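Local coordinates for protein putative angiotensinogen (Lampetra fluviatilis, PDB 5INW) that binds heparin and, as a serpin with a cleavable reaction loop, inhibits thrombin through a heparin template mechanism, at the interface of chains A and B. Coordinates in Å, arbitrary orientation; residue numbers count along the deposited sequence, not the author numbering. Chains: chain A, Putative angiotensinogen; chain B, C-terminal peptide of Putative angiotensinogen.

Contact 1: the interface of chains A and B. Residues chain A 102-105, 266, 354; chain B 29-32.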
# COMPACT_ATOMS: atom_id res chain seq x y z
N PRO A 102 13.40 13.45 8.20
CA PRO A 102 14.00 13.01 6.92
C PRO A 102 14.91 11.78 7.04
O PRO A 102 15.42 11.34 6.02
CB PRO A 102 14.79 14.22 6.47
CG PRO A 102 15.25 14.81 7.77
CD PRO A 102 14.17 14.56 8.79
N ALA A 103 15.05 11.21 8.25
CA ALA A 103 15.60 9.84 8.46
C ALA A 103 14.55 8.72 8.50
O ALA A 103 14.95 7.55 8.60
CB ALA A 103 16.39 9.79 9.76
N ASP A 104 13.26 9.06 8.42
CA ASP A 104 12.15 8.07 8.49
C ASP A 104 11.89 7.35 7.15
O ASP A 104 11.97 7.94 6.07
CB ASP A 104 10.80 8.70 8.97
CG ASP A 104 10.87 9.24 10.39
OD1 ASP A 104 11.71 8.76 11.17
OD2 ASP A 104 10.12 10.17 10.74
N ASN A 105 11.52 6.06 7.27
CA ASN A 105 10.96 5.25 6.16
C ASN A 105 9.43 5.40 6.03
O ASN A 105 8.71 5.51 7.02
CB ASN A 105 11.32 3.79 6.37
CG ASN A 105 12.83 3.56 6.41
OD1 ASN A 105 13.56 4.26 5.72
ND2 ASN A 105 13.30 2.60 7.20
N PHE A 266 25.95 4.07 3.08
CA PHE A 266 24.70 4.68 2.64
C PHE A 266 24.60 5.99 3.40
O PHE A 266 24.63 6.00 4.63
CB PHE A 266 23.52 3.77 2.95
CG PHE A 266 22.18 4.29 2.46
CD1 PHE A 266 21.70 3.95 1.20
CD2 PHE A 266 21.36 5.07 3.29
CE1 PHE A 266 20.45 4.40 0.77
CE2 PHE A 266 20.13 5.54 2.86
CZ PHE A 266 19.68 5.20 1.60
N ILE A 354 12.61 -3.37 5.90
CA ILE A 354 12.04 -2.33 6.74
C ILE A 354 10.54 -2.52 6.93
O ILE A 354 9.88 -3.04 6.04
CB ILE A 354 12.28 -0.92 6.16
CG1 ILE A 354 11.57 -0.69 4.82
CG2 ILE A 354 13.76 -0.65 6.04
CD1 ILE A 354 11.17 0.75 4.61
N ARG B 29 9.30 5.78 0.66
CA ARG B 29 10.61 6.35 0.69
C ARG B 29 11.43 5.52 1.66
O ARG B 29 11.02 5.30 2.81
CB ARG B 29 10.57 7.81 1.16
CG ARG B 29 11.95 8.43 1.50
CD ARG B 29 11.99 8.98 2.92
NE ARG B 29 11.25 10.23 2.94
CZ ARG B 29 11.03 10.98 4.01
NH1 ARG B 29 10.38 12.12 3.85
NH2 ARG B 29 11.46 10.61 5.21
N VAL B 30 12.59 5.09 1.17
CA VAL B 30 13.56 4.40 2.00
C VAL B 30 14.68 5.36 2.35
O VAL B 30 15.40 5.82 1.45
CB VAL B 30 14.13 3.17 1.29
CG1 VAL B 30 15.12 2.49 2.21
CG2 VAL B 30 13.01 2.21 0.94
N ALA B 31 14.79 5.69 3.64
CA ALA B 31 15.86 6.52 4.20
C ALA B 31 16.80 5.80 5.20
O ALA B 31 17.87 6.30 5.44
CB ALA B 31 15.28 7.75 4.84
N ASP B 32 16.43 4.64 5.72
CA ASP B 32 17.22 3.98 6.75
C ASP B 32 16.94 2.49 6.71
O ASP B 32 16.08 1.99 7.42
CB ASP B 32 16.89 4.59 8.13
CG ASP B 32 17.43 3.76 9.30
OD1 ASP B 32 18.52 3.15 9.14
OD2 ASP B 32 16.75 3.68 10.37

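Contact 2: the interface of chains A and B. Residues chain A 309-312, 349; chain B 8, 12-14.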
# COMPACT_ATOMS: atom_id res chain seq x y z
N LEU A 309 9.98 1.32 -9.52
CA LEU A 309 10.59 2.59 -9.85
C LEU A 309 11.35 3.07 -8.67
O LEU A 309 10.76 3.14 -7.58
CB LEU A 309 9.51 3.65 -10.11
CG LEU A 309 9.16 3.98 -11.55
CD1 LEU A 309 8.66 5.42 -11.55
CD2 LEU A 309 10.33 3.81 -12.53
N VAL A 310 12.64 3.43 -8.86
CA VAL A 310 13.46 4.03 -7.79
C VAL A 310 13.91 5.42 -8.17
O VAL A 310 14.55 5.61 -9.19
CB VAL A 310 14.66 3.15 -7.39
CG1 VAL A 310 15.55 3.86 -6.39
CG2 VAL A 310 14.17 1.84 -6.79
N ILE A 311 13.55 6.40 -7.34
CA ILE A 311 13.90 7.81 -7.56
C ILE A 311 14.85 8.29 -6.46
O ILE A 311 14.45 8.33 -5.29
CB ILE A 311 12.64 8.70 -7.61
CG1 ILE A 311 11.63 8.17 -8.64
CG2 ILE A 311 13.00 10.13 -7.94
CD1 ILE A 311 10.52 7.38 -7.99
N VAL A 312 16.08 8.63 -6.86
CA VAL A 312 17.15 9.09 -5.94
C VAL A 312 17.44 10.58 -6.16
O VAL A 312 17.99 10.95 -7.19
CB VAL A 312 18.51 8.35 -6.15
CG1 VAL A 312 19.32 8.35 -4.85
CG2 VAL A 312 18.30 6.94 -6.68
N LEU A 349 22.43 -1.13 -5.21
CA LEU A 349 21.16 -1.08 -4.48
C LEU A 349 21.22 -1.79 -3.13
O LEU A 349 21.52 -2.99 -3.11
CB LEU A 349 20.06 -1.77 -5.30
CG LEU A 349 18.58 -1.78 -4.84
CD1 LEU A 349 18.06 -0.36 -4.83
CD2 LEU A 349 17.72 -2.65 -5.75
N VAL B 8 22.24 3.89 -5.59
CA VAL B 8 21.23 4.20 -4.63
C VAL B 8 22.00 4.15 -3.32
O VAL B 8 22.03 3.11 -2.65
CB VAL B 8 20.06 3.19 -4.72
CG1 VAL B 8 18.90 3.59 -3.79
CG2 VAL B 8 19.60 3.06 -6.17
N PHE B 12 15.81 7.48 -1.10
CA PHE B 12 15.13 7.36 -2.37
C PHE B 12 13.64 7.05 -2.25
O PHE B 12 13.20 6.43 -1.30
CB PHE B 12 15.81 6.31 -3.22
CG PHE B 12 15.70 4.93 -2.69
CD1 PHE B 12 14.72 4.07 -3.16
CD2 PHE B 12 16.61 4.45 -1.77
CE1 PHE B 12 14.66 2.77 -2.70
CE2 PHE B 12 16.55 3.14 -1.31
CZ PHE B 12 15.59 2.31 -1.77
N VAL B 13 12.88 7.51 -3.22
CA VAL B 13 11.48 7.17 -3.36
C VAL B 13 11.33 5.85 -4.14
O VAL B 13 12.07 5.57 -5.11
CB VAL B 13 10.72 8.28 -4.08
CG1 VAL B 13 9.25 7.91 -4.29
CG2 VAL B 13 10.83 9.56 -3.28
N VAL B 14 10.34 5.06 -3.73
CA VAL B 14 10.19 3.71 -4.23
C VAL B 14 8.71 3.51 -4.57
O VAL B 14 7.86 4.00 -3.87
CB VAL B 14 10.76 2.71 -3.19
CG1 VAL B 14 9.76 2.42 -2.11
CG2 VAL B 14 11.20 1.44 -3.84

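Contact 1: the interface of chains A and B
A:Asn105 meets the backbone of B:Ala31 and B:Asp32 with both ends of its carboxamide, and this side chain organises the contact. The site joins a chain A loop, 102-105, just ahead of strand 106-108, to the C-terminal end of the peptide of a loop-cleaved serpin, and holds that piece to the body. The oxygen OD1 of A:Asn105 accepts two amide N-H groups in succession. The first comes from B:Ala31 N, 2.8 Å from A:Asn105 OD1 and nearly along the C=O axis, with an angle of 166° at the oxygen. The second, B:Asp32 N at 2.9 Å from A:Asn105 OD1, lies in the carbonyl plane on a lone pair. A:Asn105 ND2 then donates to the backbone oxygen O of B:Asp32, at 2.9 Å and almost straight (175° at the hydrogen). That acceptor lies in the amide plane of A:Asn105, although ND2 itself stands above the carbonyl plane of B:Asp32 rather than on a lone pair. A flipped carboxamide would lose these bonds, which argues for the modelled orientation. Its CG sits anti to the carbonyl carbon (chi1 -60°), which turns the amide toward the end of strand 24-30.

B:Arg29 addresses the preceding residue of the loop. Its chain bends at chi2 and chi3, bringing the guanidinium back to the carbonyl of A:Asp104, where B:Arg29 NH2 donates to A:Asp104 O at 2.8 Å. The oxygen lies somewhat out of the guanidinium plane. The carboxylate makes no salt bridge here: A:Asp104 OD2 remains 5.7 Å from B:Arg29 NH2, a separation that allows at most a modest electrostatic attraction.

Looser carbon-to-oxygen contacts surround this pattern: the B:Ala31 methyl CB faces the carbonyls of A:Pro102, A:Ala103 and A:Asp104, while A:Phe266 puts CE2 beside B:Ala31 O from the other side. At the far margin, A:Ile354 touches with its CG2 methyl, 3.8 Å from B:Asp32 O.

Contact 2: the interface of chains A and B
Strand 306-313 of chain A and strand 12-18 of the C-terminal peptide run antiparallel, with A:Ile311 paired to B:Val13 and A:Val310 bridged to B:Val14. The pairing of A:Ile311 with B:Val13 is reciprocal: A:Ile311 N donates to B:Val13 O at 2.8 Å, and B:Val13 N donates back to A:Ile311 O at 2.7 Å. These two bonds satisfy the backbone N-H and C=O of both residues, and they show the cleaved chain's C-terminal piece built into a sheet of the serpin body.

The tighter part lies on one face of this ladder, where A:Val310 meets B:Phe12. CG1 of A:Val310 lies 3.3 Å from CD1 of B:Phe12 and also comes near CG and CE1 of the ring. The methyl stands obliquely over the rim at CD1, neither centred on the face nor in the ring plane. Two torsions bring the groups together. In A:Val310, CG1 is anti to the backbone N (chi1 174°); in B:Phe12, CG lies between the backbone N and the carbonyl carbon (chi1 67°), and the side chains cross obliquely.

On the opposite face the fit is looser. A:Ile311 and B:Val13 point the same way and lie side by side, touching at CB as well as at the A:Ile311 CD1 and B:Val13 CG1 tips, which are 4.0 Å apart. Each nevertheless hides about as much surface as the tighter pair, 35 and 34 Å². The difference is modest at this resolution, and rests mainly on the A:Val310 methyl reaching several ring atoms where the aliphatic pair keeps to wider spacings.

B:Val8, in the loop ahead of the strand, forms a separate apolar margin against A:Val312 and A:Leu349, the latter a residue of strand 345-350. B:Val8 CG2 lies near A:Val312 CG2 and 4.0 Å from A:Leu349 CD1.

Contact 1 and contact 2 have C-alpha centres about 11 Å apart and share no residue, but both join the serpin body to the same C-terminal peptide. Contact 2 involves its strand 12-18 and the loop before it; contact 1 involves the end of strand 24-30 and the residues that follow. The two differ in kind: strand pairing with apolar packing in contact 2, and side-chain-to-backbone hydrogen bonds, in both directions, in contact 1. Together they fasten successive strands of the peptide, consistent with a cleaved serpin whose C-terminal piece remains an integral part of the fold.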